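Local coordinates for protein-glutamine gamma-glutamyltransferase 2 (Pagrus major, PDB 1G0D) that catalyses the joining of protein-bound glutamine side chains to lysines or other primary amines, probably in a calcium-dependent manner, at residues Arg29-Val34 against Tyr183-Cys188; Ile105-Leu110 against Lys127-Met132. All blocks are in the same frame, centred on the assembly; numbering follows the deposited sequence.

Interaction 1: Arg29-Val34 against Tyr183-Cys188; sequences RERLIV and YVMDIC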
# COMPACT_ATOMS: atom_id res chain seq x y z
N ARG A 29 -17.60 -16.54 -11.81
CA ARG A 29 -18.05 -17.94 -11.84
C ARG A 29 -18.26 -18.46 -13.23
O ARG A 29 -18.17 -19.65 -13.49
CB ARG A 29 -19.37 -18.08 -11.15
CG ARG A 29 -19.22 -18.28 -9.71
CD ARG A 29 -20.42 -17.78 -9.01
NE ARG A 29 -19.98 -16.97 -7.90
CZ ARG A 29 -20.47 -17.06 -6.67
NH1 ARG A 29 -20.01 -16.27 -5.71
NH2 ARG A 29 -21.44 -17.95 -6.43
N GLU A 30 -18.57 -17.54 -14.14
CA GLU A 30 -18.84 -17.88 -15.52
C GLU A 30 -17.60 -18.07 -16.38
O GLU A 30 -17.72 -18.54 -17.51
CB GLU A 30 -19.76 -16.85 -16.15
CG GLU A 30 -20.98 -16.46 -15.28
CD GLU A 30 -21.78 -17.67 -14.74
OE1 GLU A 30 -21.84 -18.74 -15.42
OE2 GLU A 30 -22.35 -17.54 -13.62
N ARG A 31 -16.42 -17.71 -15.87
CA ARG A 31 -15.20 -17.96 -16.65
C ARG A 31 -14.17 -18.67 -15.79
O ARG A 31 -14.04 -18.37 -14.60
CB ARG A 31 -14.62 -16.69 -17.23
CG ARG A 31 -14.59 -15.53 -16.31
CD ARG A 31 -13.88 -14.36 -17.01
NE ARG A 31 -13.71 -13.22 -16.11
CZ ARG A 31 -12.81 -12.26 -16.29
NH1 ARG A 31 -12.73 -11.27 -15.42
NH2 ARG A 31 -12.01 -12.30 -17.36
N LEU A 32 -13.46 -19.62 -16.40
CA LEU A 32 -12.46 -20.41 -15.70
C LEU A 32 -11.23 -19.61 -15.30
O LEU A 32 -10.47 -19.18 -16.15
CB LEU A 32 -12.04 -21.60 -16.56
CG LEU A 32 -11.04 -22.62 -16.00
CD1 LEU A 32 -11.61 -23.37 -14.80
CD2 LEU A 32 -10.70 -23.62 -17.08
N ILE A 33 -11.06 -19.40 -13.99
CA ILE A 33 -9.91 -18.69 -13.44
C ILE A 33 -9.27 -19.68 -12.44
O ILE A 33 -9.81 -19.99 -11.39
CB ILE A 33 -10.32 -17.43 -12.73
CG1 ILE A 33 -11.22 -16.60 -13.64
CG2 ILE A 33 -9.08 -16.70 -12.30
CD1 ILE A 33 -11.96 -15.50 -12.96
N VAL A 34 -8.09 -20.14 -12.81
CA VAL A 34 -7.36 -21.18 -12.10
C VAL A 34 -6.04 -20.73 -11.44
O VAL A 34 -5.52 -19.70 -11.81
CB VAL A 34 -7.18 -22.25 -13.22
CG1 VAL A 34 -5.72 -22.69 -13.39
CG2 VAL A 34 -8.20 -23.36 -13.01
N TYR A 183 -13.68 -7.24 -12.97
CA TYR A 183 -12.63 -6.89 -13.92
C TYR A 183 -11.28 -6.43 -13.40
O TYR A 183 -10.34 -6.20 -14.17
CB TYR A 183 -13.18 -5.88 -14.92
CG TYR A 183 -14.54 -6.27 -15.42
CD1 TYR A 183 -15.63 -5.42 -15.26
CD2 TYR A 183 -14.76 -7.51 -16.01
CE1 TYR A 183 -16.90 -5.80 -15.67
CE2 TYR A 183 -16.02 -7.91 -16.41
CZ TYR A 183 -17.09 -7.05 -16.24
OH TYR A 183 -18.35 -7.44 -16.62
N VAL A 184 -11.15 -6.33 -12.09
CA VAL A 184 -9.87 -5.90 -11.54
C VAL A 184 -8.76 -6.91 -11.91
O VAL A 184 -7.58 -6.55 -11.96
CB VAL A 184 -9.98 -5.73 -10.05
CG1 VAL A 184 -8.60 -5.71 -9.44
CG2 VAL A 184 -10.77 -4.45 -9.74
N MET A 185 -9.14 -8.17 -12.15
CA MET A 185 -8.14 -9.15 -12.51
C MET A 185 -7.67 -8.86 -13.93
O MET A 185 -6.48 -8.91 -14.24
CB MET A 185 -8.72 -10.56 -12.44
CG MET A 185 -7.78 -11.64 -12.96
SD MET A 185 -8.55 -13.20 -13.33
CE MET A 185 -9.51 -12.75 -14.83
N ASP A 186 -8.60 -8.55 -14.81
CA ASP A 186 -8.26 -8.28 -16.18
C ASP A 186 -7.35 -7.07 -16.34
O ASP A 186 -6.47 -7.07 -17.22
CB ASP A 186 -9.53 -8.07 -16.96
CG ASP A 186 -10.43 -9.23 -16.88
OD1 ASP A 186 -10.48 -9.93 -17.89
OD2 ASP A 186 -11.07 -9.45 -15.81
N ILE A 187 -7.59 -6.05 -15.51
CA ILE A 187 -6.77 -4.84 -15.52
C ILE A 187 -5.38 -5.13 -14.95
O ILE A 187 -4.39 -4.50 -15.33
CB ILE A 187 -7.38 -3.71 -14.67
CG1 ILE A 187 -8.74 -3.27 -15.21
CG2 ILE A 187 -6.46 -2.54 -14.71
CD1 ILE A 187 -9.62 -2.56 -14.20
N CYS A 188 -5.30 -6.06 -14.00
CA CYS A 188 -4.02 -6.39 -13.43
C CYS A 188 -3.12 -6.92 -14.54
O CYS A 188 -1.99 -6.46 -14.63
CB CYS A 188 -4.17 -7.41 -12.31
SG CYS A 188 -4.82 -6.69 -10.80
O HOH W 1 -14.44 -10.30 -13.28
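Arg31 and Asp186 meet tip to tip in a two-pronged, end-on salt bridge that joins the N-terminal beta-sandwich of this transglutaminase to the first turn of helix 184-193. The guanidinium and carboxylate planes lie only 12° apart. Arg31 NH2 donates to the syn lone pair of Asp186 OD1 at 2.9 Å, while Arg31 NH1 points almost straight at Asp186 OD2; the modelled separation of that second pair is very short and its exact value doubtful. Arg31 reaches this far because its chain is extended from CG to NE, and NE is held in turn by a salt bridge to Asp28, so carboxylates grip the guanidinium through all three nitrogens.

The tight part lies beside this polar pair. Met185 has CG anti to the backbone N (chi1 173°), and farther out SD packs against Ile33 CG2 at 3.7 Å. A bend at chi3 (71°) then carries CE over one face of the Arg31 guanidinium, 3.2 Å above its plane and offset toward the rim. His131 and Ile27 also touch Met185, so the thioether is enclosed, while the paired hydrogen bonds to Asp186 hold guanidinium and carboxylate nearly coplanar.

The other flank is looser. Tyr183, the N-cap residue of the helix, is exposed, and its ring comes no nearer to Arg31 than CD2 to NH1 at 4.3 Å. Here a water joins the two segments: lying in the guanidinium plane, it accepts from Arg31 NH1 at 2.9 Å and from the backbone N of Tyr183 at 3.2 Å.

Interaction 2: Ile105-Leu110 against Lys127-Met132; sequences IGHYRL and KISFHM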
# COMPACT_ATOMS: atom_id res chain seq x y z
N ILE A 105 1.83 -17.14 -15.35
CA ILE A 105 0.49 -16.63 -15.10
C ILE A 105 0.03 -15.89 -16.37
O ILE A 105 0.84 -15.35 -17.12
CB ILE A 105 0.45 -15.68 -13.85
CG1 ILE A 105 1.27 -14.44 -14.08
CG2 ILE A 105 1.06 -16.38 -12.65
CD1 ILE A 105 0.90 -13.35 -13.10
N GLY A 106 -1.27 -15.88 -16.63
CA GLY A 106 -1.70 -15.20 -17.83
C GLY A 106 -3.00 -15.72 -18.35
O GLY A 106 -3.63 -16.58 -17.71
N HIS A 107 -3.42 -15.21 -19.50
CA HIS A 107 -4.67 -15.63 -20.11
C HIS A 107 -4.35 -16.63 -21.19
O HIS A 107 -3.90 -16.24 -22.25
CB HIS A 107 -5.38 -14.44 -20.72
CG HIS A 107 -6.79 -14.72 -21.13
ND1 HIS A 107 -7.39 -14.10 -22.19
CD2 HIS A 107 -7.71 -15.58 -20.63
CE1 HIS A 107 -8.62 -14.56 -22.33
NE2 HIS A 107 -8.83 -15.47 -21.40
N TYR A 108 -4.62 -17.91 -20.92
CA TYR A 108 -4.34 -18.98 -21.86
C TYR A 108 -5.53 -19.26 -22.74
O TYR A 108 -6.65 -18.99 -22.36
CB TYR A 108 -4.01 -20.26 -21.11
CG TYR A 108 -2.68 -20.27 -20.42
CD1 TYR A 108 -2.52 -19.68 -19.16
CD2 TYR A 108 -1.58 -20.90 -20.99
CE1 TYR A 108 -1.30 -19.73 -18.47
CE2 TYR A 108 -0.35 -20.95 -20.31
CZ TYR A 108 -0.23 -20.36 -19.04
OH TYR A 108 0.95 -20.42 -18.32
N ARG A 109 -5.28 -19.83 -23.92
CA ARG A 109 -6.38 -20.20 -24.79
C ARG A 109 -6.07 -21.63 -25.09
O ARG A 109 -5.00 -21.94 -25.57
CB ARG A 109 -6.41 -19.37 -26.08
CG ARG A 109 -7.56 -18.29 -26.11
CD ARG A 109 -7.09 -16.81 -25.82
NE ARG A 109 -5.87 -16.48 -26.56
CZ ARG A 109 -4.84 -15.76 -26.10
NH1 ARG A 109 -4.86 -15.26 -24.86
NH2 ARG A 109 -3.75 -15.61 -26.85
N LEU A 110 -7.02 -22.51 -24.77
CA LEU A 110 -6.85 -23.95 -24.94
C LEU A 110 -7.41 -24.56 -26.20
O LEU A 110 -8.61 -24.48 -26.46
CB LEU A 110 -7.47 -24.72 -23.76
CG LEU A 110 -6.83 -26.01 -23.22
CD1 LEU A 110 -7.86 -27.10 -23.13
CD2 LEU A 110 -5.72 -26.45 -24.07
N LYS A 127 -11.52 -23.15 -29.10
CA LYS A 127 -10.48 -22.72 -28.18
C LYS A 127 -11.10 -21.94 -27.01
O LYS A 127 -11.61 -20.84 -27.21
CB LYS A 127 -9.44 -21.86 -28.93
CG LYS A 127 -7.96 -22.10 -28.57
CD LYS A 127 -7.00 -21.70 -29.71
CE LYS A 127 -6.40 -20.30 -29.50
NZ LYS A 127 -5.21 -20.01 -30.38
N ILE A 128 -11.10 -22.52 -25.82
CA ILE A 128 -11.63 -21.83 -24.64
C ILE A 128 -10.48 -21.26 -23.87
O ILE A 128 -9.40 -21.82 -23.82
CB ILE A 128 -12.39 -22.75 -23.71
CG1 ILE A 128 -11.49 -23.87 -23.21
CG2 ILE A 128 -13.60 -23.28 -24.44
CD1 ILE A 128 -11.69 -24.12 -21.80
N SER A 129 -10.70 -20.12 -23.25
CA SER A 129 -9.61 -19.51 -22.53
C SER A 129 -9.81 -19.54 -21.03
O SER A 129 -10.91 -19.79 -20.53
CB SER A 129 -9.42 -18.08 -23.01
OG SER A 129 -10.45 -17.29 -22.47
N PHE A 130 -8.72 -19.32 -20.32
CA PHE A 130 -8.76 -19.30 -18.87
C PHE A 130 -7.58 -18.45 -18.37
O PHE A 130 -6.65 -18.14 -19.14
CB PHE A 130 -8.73 -20.75 -18.30
CG PHE A 130 -7.46 -21.53 -18.60
CD1 PHE A 130 -6.31 -21.38 -17.80
CD2 PHE A 130 -7.40 -22.39 -19.69
CE1 PHE A 130 -5.14 -22.06 -18.09
CE2 PHE A 130 -6.23 -23.07 -19.98
CZ PHE A 130 -5.10 -22.90 -19.17
N HIS A 131 -7.63 -18.04 -17.11
CA HIS A 131 -6.57 -17.24 -16.53
C HIS A 131 -5.83 -18.02 -15.47
O HIS A 131 -6.41 -18.82 -14.77
CB HIS A 131 -7.15 -16.00 -15.92
CG HIS A 131 -7.55 -14.96 -16.91
ND1 HIS A 131 -8.82 -14.89 -17.43
CD2 HIS A 131 -6.86 -13.93 -17.45
CE1 HIS A 131 -8.90 -13.85 -18.24
NE2 HIS A 131 -7.73 -13.25 -18.27
N MET A 132 -4.54 -17.76 -15.35
CA MET A 132 -3.74 -18.46 -14.37
C MET A 132 -3.05 -17.48 -13.42
O MET A 132 -2.37 -16.55 -13.86
CB MET A 132 -2.69 -19.30 -15.09
CG MET A 132 -1.73 -19.99 -14.16
SD MET A 132 -2.34 -21.61 -13.65
CE MET A 132 -2.17 -22.54 -15.17
O HOH W 2 -3.90 -17.16 -29.47
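Tyr108 and Phe130 face each other as a hydrogen-bonded pair of an antiparallel beta hairpin, their side chains on the same side of the sheet as those of Leu110, Ile128 and Met132. The bump here is Tyr108 CB, which sits 3.7 Å from the centroid of the Phe130 ring, over its face, in a CH-pi contact. The two rings are near parallel but slid apart, leaving Tyr108 CE1 to rest on Met132 CB at 3.7 Å while Leu110 CB meets the Phe130 edge. Phe130 CG sits between the backbone N and the carbonyl carbon (chi1 64°), and the ring beyond it presents a face to Tyr108 CB. Gly106 has backbone angles at which a CB would jam against the preceding carbonyl.

On the opposite face the imidazoles of His107 and His131 form an offset stack, centroids 3.9 Å apart and planes at 12°; His107 NE2 lies 2.7 Å from Ser129 OG. An alanine at His107 would keep CB against His131 but would probably lose the stack and leave Ser129 OG without its imidazole neighbour.

Farther along, the Lys127 chain crosses Arg109, CE to CB at 3.5 Å. Their like charges would repel, and a water accepting from Arg109 NH2 and Lys127 NZ is likely to ease this.

From the N terminus, the chain first lays down residues 29-34, entering the edge strand 33-35. It then forms the hairpin of interaction 2, which closes a short loop of 16 residues between 105-110 and 127-132. Interaction 1 closes only later, when the chain reaches 183-188, so its 148-residue loop contains the whole of interaction 2. The two meet chiefly at His131. Strand 33-35 runs parallel to strand 121-133, with probable hydrogen bonds from Val34 N to His131 O and from His131 N to Leu32 O, and Met185 CE packs against His131 ND1. Edge strand, hairpin and helix 184-193 thus converge around this residue, tying the N-terminal sheet to the catalytic core.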